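PDB 6DHT: xyloglucan-specific endo-beta-1,4-glucanase BoGH9A from Bacteroides ovatus, which cleaves internal 1,4-beta-glucosidic linkages in the xyloglucan backbone, releasing xyloglucan oligosaccharides. Local coordinates for residues Ala111-Ser114 against Phe115-Gln118; Ser546-Ala550 against Ile551-Ala555. All coordinates share one frame; numbering follows the deposited sequence.

How the contacts relate
Contact 1 lies at the C-terminal end of helix 105-117. Contact 2 leads into helix 551-567, the last helix of the chain. Their centres are about 11 Å apart and they touch directly. In one of two Asn554 conformers, Ala111 O and Asn554 ND2 are 3.1 Å apart, a probable hydrogen bond between the two helices. Next to it, Phe115 CZ packs 3.5 Å from Ile551 O. Contact 2 holds Glu548, the predicted proton donor, whose side chain is about 5 Å from that of Asp171, the predicted nucleophile. Contact 1 is farther away: the side chain of Gln118 is about 7 Å from that of Asp171 and about 8 Å from that of Glu548.

Contact 1 of 2, residues Ala111-Ser114 against Phe115-Gln118; sequences ALKS and FYYQ. With EDO (1,2-ethanediol), chain G.
The Phe115 ring presents its edge to the carbonyls of the preceding turn. Leu112 O lies in the ring plane, 3.4 Å from Phe115 CD1, and Ala111 O is also at the edge, 3.5 Å from the same carbon. Trp166 meets the Phe115 ring edge-to-face. One face of the Tyr117 ring is occupied by Tyr116 CD2, which sits over the ring centre. Ser114 CA is at the edge of Tyr117, near its plane. Lys113 runs beside Tyr116, pointing the same way, with Lys113 CE 3.5 Å from Tyr116 CD2. Nearer the backbone, Lys113 CG reaches Tyr117 CE2 at 3.9 Å. The lysine CG is anti to the backbone N (chi1 -175°), and a bend at chi2 (58°) lays CD and CE beside Tyr116. Lys113 NZ donates to ethanediol O1 at 3.1 Å, and it is also hydrogen-bonded to the carbonyls of Tyr128, Ile202 and Asn203. With the amine and its chain gone, as in an alanine here, these carbonyls would probably lose their charged donor and a gap would open beside the Tyr116 ring. In one of two deposited conformers, Ser114 OG donates to Ala111 O at 2.7 Å. Along the backbone, Gln118 N bonds to Ser114 O at 3.2 Å, while Tyr117 N reaches Lys113 O weakly, as the helix ends. The helix belongs to the catalytic domain, an (alpha/alpha)6 barrel as in other family 9 enzymes. Leu112 packs on helix 213-226, Tyr116 on helices 126-129 and 213-226, and Ala111 and Phe115 on helix 551-567.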
ATOM      1  N   ALA A 111       4.720  -8.864  -1.440  1.00 11.96           N
ATOM      2  CA  ALA A 111       4.176  -7.637  -0.878  1.00 10.95           C
ATOM      3  C   ALA A 111       3.252  -7.929   0.302  1.00 12.30           C
ATOM      4  O   ALA A 111       3.270  -7.224   1.322  1.00 12.74           O
ATOM      5  CB  ALA A 111       3.471  -6.852  -1.944  1.00 12.21           C
ATOM      6  N   LEU A 112       2.421  -8.968   0.179  1.00 11.65           N
ATOM      7  CA  LEU A 112       1.567  -9.368   1.278  1.00 11.75           C
ATOM      8  C   LEU A 112       2.358 -10.014   2.406  1.00 11.53           C
ATOM      9  O   LEU A 112       2.085  -9.744   3.594  1.00 12.73           O
ATOM     10  CB  LEU A 112       0.494 -10.320   0.742  1.00 11.60           C
ATOM     11  CG  LEU A 112      -0.521 -10.808   1.766  1.00 11.95           C
ATOM     12  CD1 LEU A 112      -1.247  -9.674   2.476  1.00 12.25           C
ATOM     13  CD2 LEU A 112      -1.524 -11.709   1.069  1.00 13.07           C
ATOM     14  N   LYS A 113       3.335 -10.832   2.060  1.00 10.84           N
ATOM     15  CA  LYS A 113       4.138 -11.530   3.050  1.00 12.42           C
ATOM     16  C   LYS A 113       4.983 -10.552   3.875  1.00 13.21           C
ATOM     17  O   LYS A 113       5.390 -10.878   4.997  1.00 13.72           O
ATOM     18  CB  LYS A 113       5.008 -12.567   2.342  1.00 12.55           C
ATOM     19  CG  LYS A 113       5.829 -13.492   3.202  1.00 15.94           C
ATOM     20  CD  LYS A 113       5.017 -14.316   4.178  1.00 19.59           C
ATOM     21  CE  LYS A 113       5.912 -15.367   4.857  1.00 18.52           C
ATOM     22  NZ  LYS A 113       6.382 -16.449   3.948  1.00 20.81           N
ATOM     23  N   SER A 114       5.248  -9.357   3.346  1.00 11.50           N
ATOM     24  CA  SER A 114       5.986  -8.351   4.107  0.58 12.14           C
ATOM     25  C   SER A 114       5.307  -8.052   5.440  1.00 13.64           C
ATOM     26  O   SER A 114       5.990  -7.772   6.443  1.00 13.03           O
ATOM     27  CB  SER A 114       6.116  -7.058   3.298  0.58 12.69           C
ATOM     28  OG  SER A 114       4.897  -6.322   3.235  0.58 13.65           O
ATOM     29  N   PHE A 115       3.975  -8.099   5.466  1.00 11.01           N
ATOM     30  CA  PHE A 115       3.221  -7.825   6.673  1.00 12.77           C
ATOM     31  C   PHE A 115       3.508  -8.871   7.758  1.00 14.67           C
ATOM     32  O   PHE A 115       3.599  -8.537   8.952  1.00 13.48           O
ATOM     33  CB  PHE A 115       1.725  -7.758   6.369  1.00 12.50           C
ATOM     34  CG  PHE A 115       1.339  -6.531   5.589  1.00 10.76           C
ATOM     35  CD1 PHE A 115       1.430  -6.503   4.205  1.00 12.05           C
ATOM     36  CD2 PHE A 115       0.899  -5.386   6.257  1.00 12.43           C
ATOM     37  CE1 PHE A 115       1.115  -5.336   3.501  1.00 11.85           C
ATOM     38  CE2 PHE A 115       0.573  -4.242   5.553  1.00 12.60           C
ATOM     39  CZ  PHE A 115       0.698  -4.220   4.178  1.00 11.39           C
ATOM     40  N   TYR A 116       3.661 -10.128   7.342  1.00 12.99           N
ATOM     41  CA  TYR A 116       4.047 -11.190   8.259  1.00 13.63           C
ATOM     42  C   TYR A 116       5.378 -10.859   8.956  1.00 14.93           C
ATOM     43  O   TYR A 116       5.497 -10.970  10.171  1.00 15.53           O
ATOM     44  CB  TYR A 116       4.084 -12.550   7.546  1.00 15.82           C
ATOM     45  CG  TYR A 116       4.846 -13.592   8.339  1.00 15.96           C
ATOM     46  CD1 TYR A 116       4.253 -14.273   9.396  1.00 18.13           C
ATOM     47  CD2 TYR A 116       6.164 -13.885   8.030  1.00 16.79           C
ATOM     48  CE1 TYR A 116       4.969 -15.206  10.129  1.00 16.83           C
ATOM     49  CE2 TYR A 116       6.876 -14.823   8.753  1.00 19.82           C
ATOM     50  CZ  TYR A 116       6.267 -15.485   9.795  1.00 19.57           C
ATOM     51  OH  TYR A 116       6.963 -16.422  10.536  1.00 24.49           O
ATOM     52  N   TYR A 117       6.365 -10.390   8.187  1.00 14.30           N
ATOM     53  CA  TYR A 117       7.637 -10.011   8.771  1.00 13.68           C
ATOM     54  C   TYR A 117       7.499  -8.836   9.759  1.00 13.85           C
ATOM     55  O   TYR A 117       8.290  -8.710  10.701  1.00 14.49           O
ATOM     56  CB  TYR A 117       8.646  -9.675   7.682  1.00 14.22           C
ATOM     57  CG  TYR A 117       9.111 -10.880   6.907  1.00 15.24           C
ATOM     58  CD1 TYR A 117       9.990 -11.800   7.481  1.00 15.99           C
ATOM     59  CD2 TYR A 117       8.712 -11.088   5.594  1.00 15.14           C
ATOM     60  CE1 TYR A 117      10.447 -12.882   6.771  1.00 15.90           C
ATOM     61  CE2 TYR A 117       9.146 -12.181   4.892  1.00 14.54           C
ATOM     62  CZ  TYR A 117      10.024 -13.074   5.492  1.00 15.93           C
ATOM     63  OH  TYR A 117      10.464 -14.155   4.749  1.00 17.93           O
ATOM     64  N   GLN A 118       6.508  -7.974   9.562  1.00 13.67           N
ATOM     65  CA  GLN A 118       6.277  -6.850  10.464  1.00 12.64           C
ATOM     66  C   GLN A 118       5.537  -7.213  11.768  1.00 13.46           C
ATOM     67  O   GLN A 118       5.272  -6.339  12.616  1.00 13.98           O
ATOM     68  CB  GLN A 118       5.488  -5.745   9.763  1.00 12.60           C
ATOM     69  CG  GLN A 118       6.173  -5.070   8.578  1.00 12.32           C
ATOM     70  CD  GLN A 118       7.344  -4.198   8.976  1.00 13.34           C
ATOM     71  OE1 GLN A 118       8.500  -4.604   8.854  1.00 14.54           O
ATOM     72  NE2 GLN A 118       7.054  -2.976   9.400  1.00 13.01           N
TER
HETATM   73  C1  EDO G 606       6.309 -16.580   0.023  1.00 33.41           C
HETATM   74  O1  EDO G 606       7.340 -16.422   1.015  1.00 36.01           O
HETATM   75  C2  EDO G 606       5.705 -15.217  -0.308  1.00 31.35           C
HETATM   76  O2  EDO G 606       6.691 -14.336  -0.886  1.00 21.12           O

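Contact 2 of 2, residues Ser546-Ala550 against Ile551-Ala555. With IMD (imidazole), chain B.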
ATOM      1  N   SER A 546      14.127   8.902   1.362  1.00 14.94           N
ATOM      2  CA  SER A 546      13.948   8.210   0.069  1.00 15.66           C
ATOM      3  C   SER A 546      13.883   6.688   0.128  1.00 15.14           C
ATOM      4  O   SER A 546      13.472   6.058  -0.876  1.00 13.98           O
ATOM      5  CB  SER A 546      15.051   8.615  -0.940  1.00 17.09           C
ATOM      6  OG  SER A 546      16.293   7.930  -0.723  1.00 16.56           O
ATOM      7  N   ASN A 547      14.281   6.095   1.248  1.00 13.94           N
ATOM      8  CA  ASN A 547      14.457   4.636   1.313  1.00 13.50           C
ATOM      9  C   ASN A 547      13.724   3.988   2.498  1.00 11.90           C
ATOM     10  O   ASN A 547      14.070   2.895   2.911  1.00 13.99           O
ATOM     11  CB  ASN A 547      15.966   4.287   1.349  1.00 14.01           C
ATOM     12  CG  ASN A 547      16.294   3.028   0.597  1.00 14.39           C
ATOM     13  OD1 ASN A 547      15.618   2.671  -0.384  1.00 13.59           O
ATOM     14  ND2 ASN A 547      17.401   2.382   0.971  1.00 15.31           N
ATOM     15  N   GLU A 548      12.732   4.685   3.044  1.00 13.43           N
ATOM     16  CA  GLU A 548      11.879   4.181   4.117  1.00 12.45           C
ATOM     17  C   GLU A 548      10.900   3.118   3.572  1.00 12.82           C
ATOM     18  O   GLU A 548      10.640   3.067   2.372  1.00 13.18           O
ATOM     19  CB  GLU A 548      11.115   5.368   4.738  1.00 13.05           C
ATOM     20  CG  GLU A 548       9.917   5.100   5.629  1.00 15.52           C
ATOM     21  CD  GLU A 548      10.212   4.541   6.992  1.00 13.43           C
ATOM     22  OE1 GLU A 548      11.245   3.861   7.189  1.00 16.18           O
ATOM     23  OE2 GLU A 548       9.313   4.691   7.850  1.00 14.22           O
ATOM     24  N   VAL A 549      10.453   2.242   4.460  1.00 11.84           N
ATOM     25  CA  VAL A 549       9.411   1.265   4.108  1.00 12.62           C
ATOM     26  C   VAL A 549       8.265   1.461   5.085  1.00 13.60           C
ATOM     27  O   VAL A 549       8.431   1.999   6.169  1.00 13.33           O
ATOM     28  CB  VAL A 549       9.953  -0.191   4.174  1.00 12.59           C
ATOM     29  CG1 VAL A 549      11.110  -0.370   3.195  1.00 13.60           C
ATOM     30  CG2 VAL A 549      10.368  -0.568   5.615  1.00 15.98           C
ATOM     31  N   ALA A 550       7.057   1.060   4.706  1.00 13.17           N
ATOM     32  CA  ALA A 550       5.884   1.298   5.541  1.00 13.69           C
ATOM     33  C   ALA A 550       4.697   0.440   5.149  1.00 12.60           C
ATOM     34  O   ALA A 550       4.512   0.145   3.960  1.00 12.82           O
ATOM     35  CB  ALA A 550       5.477   2.745   5.463  1.00 14.29           C
ATOM     36  N   ILE A 551       3.869   0.084   6.117  1.00 12.14           N
ATOM     37  CA  ILE A 551       2.697  -0.743   5.816  1.00 10.55           C
ATOM     38  C   ILE A 551       1.739  -0.079   4.832  1.00 12.88           C
ATOM     39  O   ILE A 551       1.098  -0.794   4.032  1.00 11.28           O
ATOM     40  CB  ILE A 551       1.959  -1.213   7.078  1.00 12.70           C
ATOM     41  CG1 ILE A 551       1.468  -0.032   7.919  1.00 11.25           C
ATOM     42  CG2 ILE A 551       2.804  -2.200   7.863  1.00 11.83           C
ATOM     43  CD1 ILE A 551       0.565  -0.393   9.096  1.00 12.62           C
ATOM     44  N   ASN A 552       1.592   1.240   4.866  1.00 12.80           N
ATOM     45  CA  ASN A 552       0.673   1.900   3.939  1.00 11.25           C
ATOM     46  C   ASN A 552       1.224   1.930   2.543  1.00 12.58           C
ATOM     47  O   ASN A 552       0.473   1.968   1.587  1.00 13.24           O
ATOM     48  CB  ASN A 552       0.268   3.293   4.414  1.00 11.59           C
ATOM     49  CG  ASN A 552       1.453   4.184   4.733  1.00 16.29           C
ATOM     50  OD1 ASN A 552       2.391   3.796   5.456  1.00 13.74           O
ATOM     51  ND2 ASN A 552       1.416   5.392   4.201  1.00 15.40           N
ATOM     52  N   TRP A 553       2.547   1.913   2.418  1.00 11.82           N
ATOM     53  CA  TRP A 553       3.192   1.866   1.118  1.00 11.13           C
ATOM     54  C   TRP A 553       3.103   0.446   0.564  1.00 11.14           C
ATOM     55  O   TRP A 553       2.798   0.258  -0.612  1.00 12.33           O
ATOM     56  CB  TRP A 553       4.649   2.355   1.227  1.00 10.41           C
ATOM     57  CG  TRP A 553       4.727   3.792   1.633  1.00 11.57           C
ATOM     58  CD1 TRP A 553       3.701   4.657   1.729  1.00 12.92           C
ATOM     59  CD2 TRP A 553       5.907   4.532   1.996  1.00 12.96           C
ATOM     60  NE1 TRP A 553       4.146   5.877   2.125  1.00 14.74           N
ATOM     61  CE2 TRP A 553       5.497   5.829   2.311  1.00 11.94           C
ATOM     62  CE3 TRP A 553       7.259   4.212   2.088  1.00 12.99           C
ATOM     63  CZ2 TRP A 553       6.389   6.832   2.698  1.00 13.54           C
ATOM     64  CZ3 TRP A 553       8.150   5.205   2.477  1.00 14.32           C
ATOM     65  CH2 TRP A 553       7.707   6.493   2.780  1.00 14.89           C
ATOM     66  N   ASN A 554       3.297  -0.557   1.408  1.00 11.51           N
ATOM     67  CA  ASN A 554       3.095  -1.926   0.965  0.61 10.47           C
ATOM     68  C   ASN A 554       1.629  -2.263   0.703  1.00 11.13           C
ATOM     69  O   ASN A 554       1.343  -3.135  -0.129  1.00 11.43           O
ATOM     70  CB  ASN A 554       3.742  -2.928   1.897  0.61 11.45           C
ATOM     71  CG  ASN A 554       5.023  -3.436   1.328  0.61 11.57           C
ATOM     72  OD1 ASN A 554       5.945  -2.652   1.078  0.61 12.51           O
ATOM     73  ND2 ASN A 554       5.084  -4.717   1.034  0.61 11.64           N
ATOM     74  N   ALA A 555       0.697  -1.573   1.375  1.00 10.51           N
ATOM     75  CA  ALA A 555      -0.720  -1.811   1.114  1.00 10.56           C
ATOM     76  C   ALA A 555      -1.025  -1.426  -0.317  1.00 10.83           C
ATOM     77  O   ALA A 555      -1.756  -2.121  -1.013  1.00 11.03           O
ATOM     78  CB  ALA A 555      -1.581  -1.018   2.071  1.00 11.21           C
TER
HETATM   79  N1  IMD B 601       6.889   5.643   7.216  1.00 13.87           N
HETATM   80  C2  IMD B 601       5.849   5.703   8.078  1.00 14.89           C
HETATM   81  N3  IMD B 601       4.748   6.057   7.371  1.00 19.10           N
HETATM   82  C4  IMD B 601       5.102   6.236   6.079  1.00 18.33           C
HETATM   83  C5  IMD B 601       6.460   5.974   5.981  1.00 17.47           C
HETATM   84  O   HOH W   1       7.084  -0.224   2.206  1.00 13.82           O
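Glu548 and Trp553 are brought together by their torsions. Glu548 CG is anti to the backbone N (chi1 165°), which puts it 3.6 Å from Trp553 CZ3, and the bend at chi2 (72°) turns the carboxylate toward a bound imidazole. Trp553 CG is anti to its carbonyl carbon (chi1 -64°), and this carries the indole to Glu548 and Ala550. The backbone of Glu548 also takes part: Glu548 O lies in the indole plane at its edge, 3.3 Å from Trp553 CZ3. Ala550 CB makes a CH-pi contact over one face, 4.2 Å from the centroid of the five-membered ring. The imidazole shares that face, with its C5 3.4 Å from Trp553 CZ2. Ala550 occupies the N-cap position of helix 551-567, without a capping side chain, in the (alpha/alpha)6 barrel of family 9. Ala550 O accepts a nearly straight bond from Asn554 N at 2.9 Å and a weak one from Trp553 N. A water accepts from Ala550 N at 2.8 Å. Asn554 ND2 is hydrogen-bonded to Gly512 O, and its OD1 to Leu514 N. Imidazole N1 donates almost straight to Glu548 OE2 at 2.7 Å. The other oxygen, Glu548 OE1, is hydrogen-bonded to His497, also a predicted active-site residue. The imidazole, probably from the crystallisation liquor, is also hydrogen-bonded to Tyr333 OH.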